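Long-range contacts in berberine bridge enzyme-like 28 (Arabidopsis thaliana, PDB 5D79), which is a secreted FAD-dependent oxidoreductase of the berberine bridge enzyme-like family, involved in the adaptation of Arabidopsis to salt stress: residues A[224-229]-A[414-419]; A[478-483]-A[521-526]. All blocks are in the same frame, centred on the assembly; numbering follows the deposited sequence.

Contact 1 (A[224-229]-A[414-419]); sequences YFWAIR and ETPFPH
One face of the Trp226 indole is taken by the Pro416 ring: Pro416 CG sits 3.6 Å from the centroid of the six-membered ring and 2° off its normal, a CH-pi contact. At the indole's edge, near its plane, comes Glu414 O, 3.3 Å from Trp226 CD1; Trp226 NE1 donates a hydrogen bond to Tyr413 O. Arg506 adds a cation-pi contact to the indole. A second flat pair lies within 224-229, where Arg229 NE stands 3.1 Å above the Phe225 ring plane, toward its rim. The same Arg229 NE donates to Phe225 O at 2.7 Å and 169°, which, with the Phe225 ring against one face, helps to hold the guanidinium in place. Trp226 CG is anti to the backbone N (chi1 174°), which carries the indole out to the proline. The proline ring also meets the helix backbone, Pro416 CD 3.1 Å from Trp226 O. An alanine in place of Trp226 would remove the indole face and probably loosen Pro416 against the helix. The contact joins helix 222-227 and the residues that follow it to the loop between helix 406-409 and strand 425-434, with Leu507 of helix 504-514 touching Trp226 and Ile202 of strand 202-208 touching Arg229.

Contact 2 (A[478-483]-A[521-526]); sequences LGMYLG and CDEQSI
Tyr481 points its ring across the 521-526 turn, so that ring edge and hydroxyl both meet backbone oxygens. With CG anti to the carbonyl carbon (chi1 -69°), Tyr481 OH donates to Ser525 O at 2.8 Å, nearly along the C=O axis, and that oxygen also lies in the ring plane beside CE2. Tyr481 N donates to Glu523 O at 3.1 Å in the carbonyl plane, so backbone and side chain both grip the turn. Gln524 reaches in return to 478-483, roughly crosswise to Tyr481: its chain, extended beyond CG, brings NE2 within 2.8 Å of Gly479 O, a straight bond (166°) in the carbonyl plane. The Gln524 amide is also held by Tyr499 at OE1 and Asp475 at NE2. The side chains of Met480 and Glu523 run alongside each other in a shared direction, Met480 CE 3.7 Å from Glu523 CG, while Glu523 OE2 is hydrogen-bonded to Tyr121 N and salt-bridged to Arg105. Asp522 OD1 accepts from Gln524 N at 3.2 Å, closing an Asx turn, while Asp522 OD2 is hydrogen-bonded to Ser234 OG. Helix 488-500 flanks the pair, Trp495 meeting Tyr481 edge-to-face, and strand 103-107 brings Arg105 to Asp522 and Glu523.

Contact 1 precedes contact 2 along the chain; their centres are 19 Å apart and their nearest atoms about 7 Å, without touching. Helix 504-514 is common to both surroundings, since it packs on Trp226 and Ala227 in contact 1 and on Ile526 in contact 2. Helix 488-500 also serves both, through Tyr499, which is hydrogen-bonded to Gln524 and, weakly, to His419. Contact 1 ties the PCMH-type FAD-binding range to a loop leading into a strand of the seven-stranded antiparallel sheet. Contact 2 ties together two loops of the berberine-like C-terminal range, with the side chain of Asp522 about 4 Å from the bound FAD. The C-terminal segments and the FAD-binding part are thus probably packed together round both helices.

Contact 1 (A[224-229]-A[414-419])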
ATOM      1  N   TYR A 224       6.983 -17.425  10.184  1.00 22.89           N
ATOM      2  CA  TYR A 224       6.276 -17.283   8.926  1.00 22.18           C
ATOM      3  C   TYR A 224       5.164 -16.242   9.082  1.00 22.08           C
ATOM      4  O   TYR A 224       5.034 -15.328   8.256  1.00 22.87           O
ATOM      5  CB  TYR A 224       5.713 -18.642   8.488  1.00 19.27           C
ATOM      6  CG  TYR A 224       5.584 -18.868   6.987  1.00 24.06           C
ATOM      7  CD1 TYR A 224       5.338 -17.812   6.097  1.00 20.42           C
ATOM      8  CD2 TYR A 224       5.694 -20.153   6.464  1.00 28.44           C
ATOM      9  CE1 TYR A 224       5.216 -18.045   4.734  1.00 20.55           C
ATOM     10  CE2 TYR A 224       5.572 -20.393   5.114  1.00 29.77           C
ATOM     11  CZ  TYR A 224       5.330 -19.345   4.251  1.00 26.65           C
ATOM     12  OH  TYR A 224       5.220 -19.635   2.908  1.00 24.51           O
ATOM     13  N   PHE A 225       4.374 -16.384  10.149  1.00 19.44           N
ATOM     14  CA  PHE A 225       3.253 -15.480  10.431  1.00 19.20           C
ATOM     15  C   PHE A 225       3.701 -14.028  10.586  1.00 16.79           C
ATOM     16  O   PHE A 225       2.966 -13.083  10.303  1.00 14.60           O
ATOM     17  CB  PHE A 225       2.510 -15.924  11.695  1.00 21.94           C
ATOM     18  CG  PHE A 225       1.237 -15.159  11.939  1.00 23.11           C
ATOM     19  CD1 PHE A 225       0.145 -15.322  11.096  1.00 25.10           C
ATOM     20  CD2 PHE A 225       1.136 -14.267  12.995  1.00 21.40           C
ATOM     21  CE1 PHE A 225      -1.022 -14.604  11.303  1.00 24.57           C
ATOM     22  CE2 PHE A 225      -0.026 -13.551  13.207  1.00 19.82           C
ATOM     23  CZ  PHE A 225      -1.108 -13.718  12.361  1.00 22.24           C
ATOM     24  N   TRP A 226       4.925 -13.855  11.044  1.00 19.66           N
ATOM     25  CA  TRP A 226       5.471 -12.528  11.241  1.00 18.24           C
ATOM     26  C   TRP A 226       5.839 -11.933   9.881  1.00 16.60           C
ATOM     27  O   TRP A 226       5.434 -10.816   9.547  1.00 16.15           O
ATOM     28  CB  TRP A 226       6.671 -12.617  12.198  1.00 19.06           C
ATOM     29  CG  TRP A 226       7.462 -11.373  12.415  1.00 16.84           C
ATOM     30  CD1 TRP A 226       7.251 -10.421  13.369  1.00 13.67           C
ATOM     31  CD2 TRP A 226       8.631 -10.968  11.693  1.00 14.84           C
ATOM     32  NE1 TRP A 226       8.199  -9.434  13.267  1.00 15.03           N
ATOM     33  CE2 TRP A 226       9.060  -9.750  12.245  1.00 16.63           C
ATOM     34  CE3 TRP A 226       9.345 -11.510  10.622  1.00 14.06           C
ATOM     35  CZ2 TRP A 226      10.177  -9.068  11.763  1.00 19.14           C
ATOM     36  CZ3 TRP A 226      10.449 -10.837  10.150  1.00 13.87           C
ATOM     37  CH2 TRP A 226      10.856  -9.632  10.715  1.00 18.26           C
ATOM     38  N   ALA A 227       6.560 -12.712   9.082  1.00 18.54           N
ATOM     39  CA  ALA A 227       7.108 -12.235   7.817  1.00 18.84           C
ATOM     40  C   ALA A 227       6.032 -11.771   6.840  1.00 18.53           C
ATOM     41  O   ALA A 227       6.224 -10.787   6.127  1.00 16.27           O
ATOM     42  CB  ALA A 227       7.958 -13.316   7.178  1.00 18.36           C
ATOM     43  N   ILE A 228       4.901 -12.469   6.809  1.00 22.15           N
ATOM     44  CA  ILE A 228       3.848 -12.129   5.853  1.00 24.85           C
ATOM     45  C   ILE A 228       3.104 -10.854   6.246  1.00 23.24           C
ATOM     46  O   ILE A 228       2.397 -10.272   5.427  1.00 19.40           O
ATOM     47  CB  ILE A 228       2.820 -13.289   5.673  1.00 20.14           C
ATOM     48  CG1 ILE A 228       2.165 -13.664   7.005  1.00 20.38           C
ATOM     49  CG2 ILE A 228       3.489 -14.502   5.072  1.00 21.93           C
ATOM     50  CD1 ILE A 228       1.079 -14.712   6.871  1.00 15.72           C
ATOM     51  N   ARG A 229       3.269 -10.407   7.491  1.00 22.76           N
ATOM     52  CA  ARG A 229       2.553  -9.222   7.958  1.00 17.51           C
ATOM     53  C   ARG A 229       3.399  -7.953   7.890  1.00 16.28           C
ATOM     54  O   ARG A 229       3.548  -7.247   8.898  1.00 15.58           O
ATOM     55  CB  ARG A 229       2.049  -9.426   9.387  1.00 15.91           C
ATOM     56  CG  ARG A 229       0.911 -10.433   9.502  1.00 16.89           C
ATOM     57  CD  ARG A 229       0.498 -10.594  10.959  1.00 23.44           C
ATOM     58  NE  ARG A 229       1.551 -11.248  11.738  1.00 27.32           N
ATOM     59  CZ  ARG A 229       1.888 -10.916  12.979  1.00 20.33           C
ATOM     60  NH1 ARG A 229       1.261  -9.929  13.600  1.00 20.79           N
ATOM     61  NH2 ARG A 229       2.856 -11.576  13.594  1.00 20.07           N
ATOM     62  N   GLU A 414       8.256  -5.713  16.326  1.00 13.11           N
ATOM     63  CA  GLU A 414       6.974  -6.402  16.465  1.00 15.89           C
ATOM     64  C   GLU A 414       6.412  -6.961  15.165  1.00 16.45           C
ATOM     65  O   GLU A 414       5.875  -8.061  15.152  1.00 18.94           O
ATOM     66  CB  GLU A 414       5.945  -5.472  17.103  1.00 17.54           C
ATOM     67  CG  GLU A 414       6.254  -5.185  18.571  1.00 23.53           C
ATOM     68  CD  GLU A 414       5.174  -4.377  19.256  1.00 26.45           C
ATOM     69  OE1 GLU A 414       5.514  -3.377  19.934  1.00 24.64           O
ATOM     70  OE2 GLU A 414       3.990  -4.746  19.113  1.00 30.37           O
ATOM     71  N   THR A 415       6.497  -6.192  14.087  1.00 18.92           N
ATOM     72  CA  THR A 415       6.146  -6.676  12.756  1.00 14.38           C
ATOM     73  C   THR A 415       7.258  -6.208  11.830  1.00 13.85           C
ATOM     74  O   THR A 415       8.022  -5.314  12.194  1.00 17.58           O
ATOM     75  CB  THR A 415       4.765  -6.157  12.274  1.00 16.23           C
ATOM     76  OG1 THR A 415       4.846  -4.762  11.976  1.00 21.92           O
ATOM     77  CG2 THR A 415       3.680  -6.390  13.319  1.00 16.67           C
ATOM     78  N   PRO A 416       7.378  -6.814  10.642  1.00 13.97           N
ATOM     79  CA  PRO A 416       8.483  -6.420   9.755  1.00 16.80           C
ATOM     80  C   PRO A 416       8.560  -4.914   9.439  1.00 19.98           C
ATOM     81  O   PRO A 416       9.680  -4.406   9.306  1.00 20.13           O
ATOM     82  CB  PRO A 416       8.212  -7.237   8.489  1.00 16.97           C
ATOM     83  CG  PRO A 416       7.573  -8.489   9.010  1.00 14.23           C
ATOM     84  CD  PRO A 416       6.696  -8.026  10.161  1.00 13.26           C
ATOM     85  N   PHE A 417       7.422  -4.224   9.342  1.00 16.48           N
ATOM     86  CA  PHE A 417       7.411  -2.770   9.173  1.00 10.78           C
ATOM     87  C   PHE A 417       8.204  -2.101  10.308  1.00 16.04           C
ATOM     88  O   PHE A 417       7.851  -2.229  11.487  1.00 16.50           O
ATOM     89  CB  PHE A 417       5.965  -2.250   9.130  1.00 13.79           C
ATOM     90  CG  PHE A 417       5.859  -0.769   8.935  1.00 12.50           C
ATOM     91  CD1 PHE A 417       5.937   0.096  10.022  1.00 11.12           C
ATOM     92  CD2 PHE A 417       5.677  -0.238   7.667  1.00 14.89           C
ATOM     93  CE1 PHE A 417       5.847   1.461   9.853  1.00 13.87           C
ATOM     94  CE2 PHE A 417       5.576   1.129   7.485  1.00 18.87           C
ATOM     95  CZ  PHE A 417       5.662   1.985   8.586  1.00 18.81           C
ATOM     96  N   PRO A 418       9.288  -1.394   9.960  1.00 15.65           N
ATOM     97  CA  PRO A 418      10.231  -0.948  10.986  1.00 14.43           C
ATOM     98  C   PRO A 418      10.034   0.481  11.492  1.00 15.96           C
ATOM     99  O   PRO A 418      10.641   0.863  12.494  1.00 18.79           O
ATOM    100  CB  PRO A 418      11.566  -1.050  10.254  1.00 12.60           C
ATOM    101  CG  PRO A 418      11.217  -0.586   8.884  1.00 10.80           C
ATOM    102  CD  PRO A 418       9.851  -1.209   8.609  1.00 12.81           C
ATOM    103  N   HIS A 419       9.222   1.266  10.799  1.00 15.08           N
ATOM    104  CA  HIS A 419       9.195   2.710  11.018  1.00 15.25           C
ATOM    105  C   HIS A 419       8.232   3.109  12.115  1.00 15.27           C
ATOM    106  O   HIS A 419       7.104   3.522  11.852  1.00 14.36           O
ATOM    107  CB  HIS A 419       8.837   3.417   9.717  1.00 14.02           C
ATOM    108  CG  HIS A 419       9.568   2.873   8.538  1.00 13.32           C
ATOM    109  ND1 HIS A 419      10.877   3.194   8.265  1.00 16.53           N
ATOM    110  CD2 HIS A 419       9.189   1.992   7.587  1.00  9.96           C
ATOM    111  CE1 HIS A 419      11.269   2.547   7.186  1.00 12.65           C
ATOM    112  NE2 HIS A 419      10.261   1.816   6.752  1.00 10.52           N
TER

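Contact 2 (A[478-483]-A[521-526])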
ATOM      1  N   LEU A 478      15.498   2.561  -5.740  1.00 23.35           N
ATOM      2  CA  LEU A 478      16.301   2.260  -4.548  1.00 26.93           C
ATOM      3  C   LEU A 478      17.258   1.075  -4.792  1.00 26.33           C
ATOM      4  O   LEU A 478      18.175   0.824  -4.000  1.00 26.69           O
ATOM      5  CB  LEU A 478      15.400   1.966  -3.340  1.00 26.62           C
ATOM      6  CG  LEU A 478      14.176   2.862  -3.137  1.00 26.19           C
ATOM      7  CD1 LEU A 478      13.375   2.395  -1.928  1.00 25.39           C
ATOM      8  CD2 LEU A 478      14.579   4.321  -3.000  1.00 24.81           C
ATOM      9  N   GLY A 479      17.023   0.346  -5.885  1.00 25.54           N
ATOM     10  CA  GLY A 479      17.868  -0.769  -6.275  1.00 25.85           C
ATOM     11  C   GLY A 479      17.100  -2.026  -6.652  1.00 26.50           C
ATOM     12  O   GLY A 479      15.969  -2.219  -6.216  1.00 27.59           O
ATOM     13  N   MET A 480      17.717  -2.880  -7.466  1.00 25.98           N
ATOM     14  CA  MET A 480      17.130  -4.163  -7.847  1.00 28.01           C
ATOM     15  C   MET A 480      18.227  -5.203  -8.103  1.00 29.39           C
ATOM     16  O   MET A 480      19.402  -4.857  -8.192  1.00 29.58           O
ATOM     17  CB  MET A 480      16.242  -4.001  -9.080  1.00 29.58           C
ATOM     18  CG  MET A 480      16.940  -3.368 -10.271  1.00 33.02           C
ATOM     19  SD  MET A 480      15.865  -3.240 -11.710  1.00 47.97           S
ATOM     20  CE  MET A 480      15.639  -4.968 -12.148  1.00 27.64           C
ATOM     21  N   TYR A 481      17.848  -6.475  -8.202  1.00 29.80           N
ATOM     22  CA  TYR A 481      18.806  -7.534  -8.524  1.00 29.19           C
ATOM     23  C   TYR A 481      19.235  -7.511  -9.995  1.00 33.23           C
ATOM     24  O   TYR A 481      18.409  -7.661 -10.898  1.00 32.29           O
ATOM     25  CB  TYR A 481      18.227  -8.908  -8.201  1.00 32.83           C
ATOM     26  CG  TYR A 481      18.055  -9.204  -6.729  1.00 31.76           C
ATOM     27  CD1 TYR A 481      19.157  -9.347  -5.888  1.00 29.68           C
ATOM     28  CD2 TYR A 481      16.787  -9.380  -6.186  1.00 29.07           C
ATOM     29  CE1 TYR A 481      18.995  -9.624  -4.539  1.00 29.03           C
ATOM     30  CE2 TYR A 481      16.619  -9.661  -4.839  1.00 30.45           C
ATOM     31  CZ  TYR A 481      17.722  -9.782  -4.023  1.00 28.00           C
ATOM     32  OH  TYR A 481      17.533 -10.063  -2.691  1.00 26.45           O
ATOM     33  N   LEU A 482      20.532  -7.344 -10.230  1.00 36.69           N
ATOM     34  CA  LEU A 482      21.063  -7.250 -11.583  1.00 38.52           C
ATOM     35  C   LEU A 482      22.371  -8.022 -11.718  1.00 44.19           C
ATOM     36  O   LEU A 482      22.725  -8.474 -12.807  1.00 46.63           O
ATOM     37  CB  LEU A 482      21.264  -5.783 -11.962  1.00 37.05           C
ATOM     38  CG  LEU A 482      19.955  -4.997 -12.098  1.00 37.31           C
ATOM     39  CD1 LEU A 482      20.188  -3.495 -12.102  1.00 33.49           C
ATOM     40  CD2 LEU A 482      19.208  -5.443 -13.354  1.00 40.22           C
ATOM     41  N   GLY A 483      23.076  -8.178 -10.600  1.00 46.14           N
ATOM     42  CA  GLY A 483      24.356  -8.865 -10.577  1.00 46.55           C
ATOM     43  C   GLY A 483      25.480  -7.952 -10.120  1.00 47.25           C
ATOM     44  O   GLY A 483      26.637  -8.145 -10.492  1.00 46.90           O
ATOM     45  N   CYS A 521      10.302 -15.076  -5.831  1.00 22.89           N
ATOM     46  CA  CYS A 521      11.264 -13.997  -6.012  1.00 24.26           C
ATOM     47  C   CYS A 521      10.808 -13.002  -7.078  1.00 28.15           C
ATOM     48  O   CYS A 521      10.221 -13.385  -8.084  1.00 29.35           O
ATOM     49  CB  CYS A 521      12.651 -14.561  -6.378  1.00 25.75           C
ATOM     50  SG  CYS A 521      12.859 -15.211  -8.086  1.00 36.28           S
ATOM     51  N   ASP A 522      11.064 -11.719  -6.831  1.00 30.26           N
ATOM     52  CA  ASP A 522      10.930 -10.683  -7.855  1.00 25.64           C
ATOM     53  C   ASP A 522      12.201  -9.836  -7.871  1.00 24.45           C
ATOM     54  O   ASP A 522      13.245 -10.261  -7.362  1.00 25.53           O
ATOM     55  CB  ASP A 522       9.679  -9.808  -7.637  1.00 20.02           C
ATOM     56  CG  ASP A 522       9.513  -9.324  -6.205  1.00 17.05           C
ATOM     57  OD1 ASP A 522      10.501  -9.000  -5.532  1.00 20.62           O
ATOM     58  OD2 ASP A 522       8.362  -9.241  -5.746  1.00 19.93           O
ATOM     59  N   GLU A 523      12.114  -8.637  -8.433  1.00 21.69           N
ATOM     60  CA  GLU A 523      13.293  -7.793  -8.603  1.00 23.73           C
ATOM     61  C   GLU A 523      13.826  -7.141  -7.305  1.00 21.48           C
ATOM     62  O   GLU A 523      14.932  -6.588  -7.296  1.00 20.73           O
ATOM     63  CB  GLU A 523      12.984  -6.715  -9.645  1.00 28.99           C
ATOM     64  CG  GLU A 523      12.868  -7.234 -11.091  1.00 33.94           C
ATOM     65  CD  GLU A 523      11.591  -8.026 -11.368  1.00 31.82           C
ATOM     66  OE1 GLU A 523      10.614  -7.886 -10.597  1.00 32.30           O
ATOM     67  OE2 GLU A 523      11.571  -8.785 -12.363  1.00 29.26           O
ATOM     68  N   GLN A 524      13.049  -7.213  -6.222  1.00 20.64           N
ATOM     69  CA  GLN A 524      13.444  -6.655  -4.925  1.00 19.81           C
ATOM     70  C   GLN A 524      13.158  -7.604  -3.738  1.00 24.64           C
ATOM     71  O   GLN A 524      13.165  -7.189  -2.571  1.00 22.80           O
ATOM     72  CB  GLN A 524      12.731  -5.318  -4.687  1.00 17.31           C
ATOM     73  CG  GLN A 524      13.421  -4.102  -5.273  1.00 18.78           C
ATOM     74  CD  GLN A 524      12.805  -2.791  -4.793  1.00 20.43           C
ATOM     75  OE1 GLN A 524      11.669  -2.766  -4.311  1.00 21.03           O
ATOM     76  NE2 GLN A 524      13.557  -1.697  -4.912  1.00 22.68           N
ATOM     77  N   SER A 525      12.913  -8.877  -4.027  1.00 26.91           N
ATOM     78  CA  SER A 525      12.517  -9.816  -2.979  1.00 26.00           C
ATOM     79  C   SER A 525      13.625 -10.038  -1.932  1.00 22.54           C
ATOM     80  O   SER A 525      14.810  -9.769  -2.181  1.00 18.10           O
ATOM     81  CB  SER A 525      12.088 -11.155  -3.600  1.00 22.87           C
ATOM     82  OG  SER A 525      13.142 -11.740  -4.339  1.00 24.94           O
ATOM     83  N   ILE A 526      13.214 -10.508  -0.756  1.00 19.80           N
ATOM     84  CA  ILE A 526      14.129 -10.815   0.334  1.00 18.86           C
ATOM     85  C   ILE A 526      15.023 -11.971  -0.088  1.00 21.56           C
ATOM     86  O   ILE A 526      14.517 -12.990  -0.568  1.00 20.47           O
ATOM     87  CB  ILE A 526      13.354 -11.185   1.623  1.00 19.94           C
ATOM     88  CG1 ILE A 526      12.445 -10.031   2.076  1.00 18.83           C
ATOM     89  CG2 ILE A 526      14.301 -11.618   2.738  1.00 15.90           C
ATOM     90  CD1 ILE A 526      13.181  -8.775   2.499  1.00 14.30           C
TER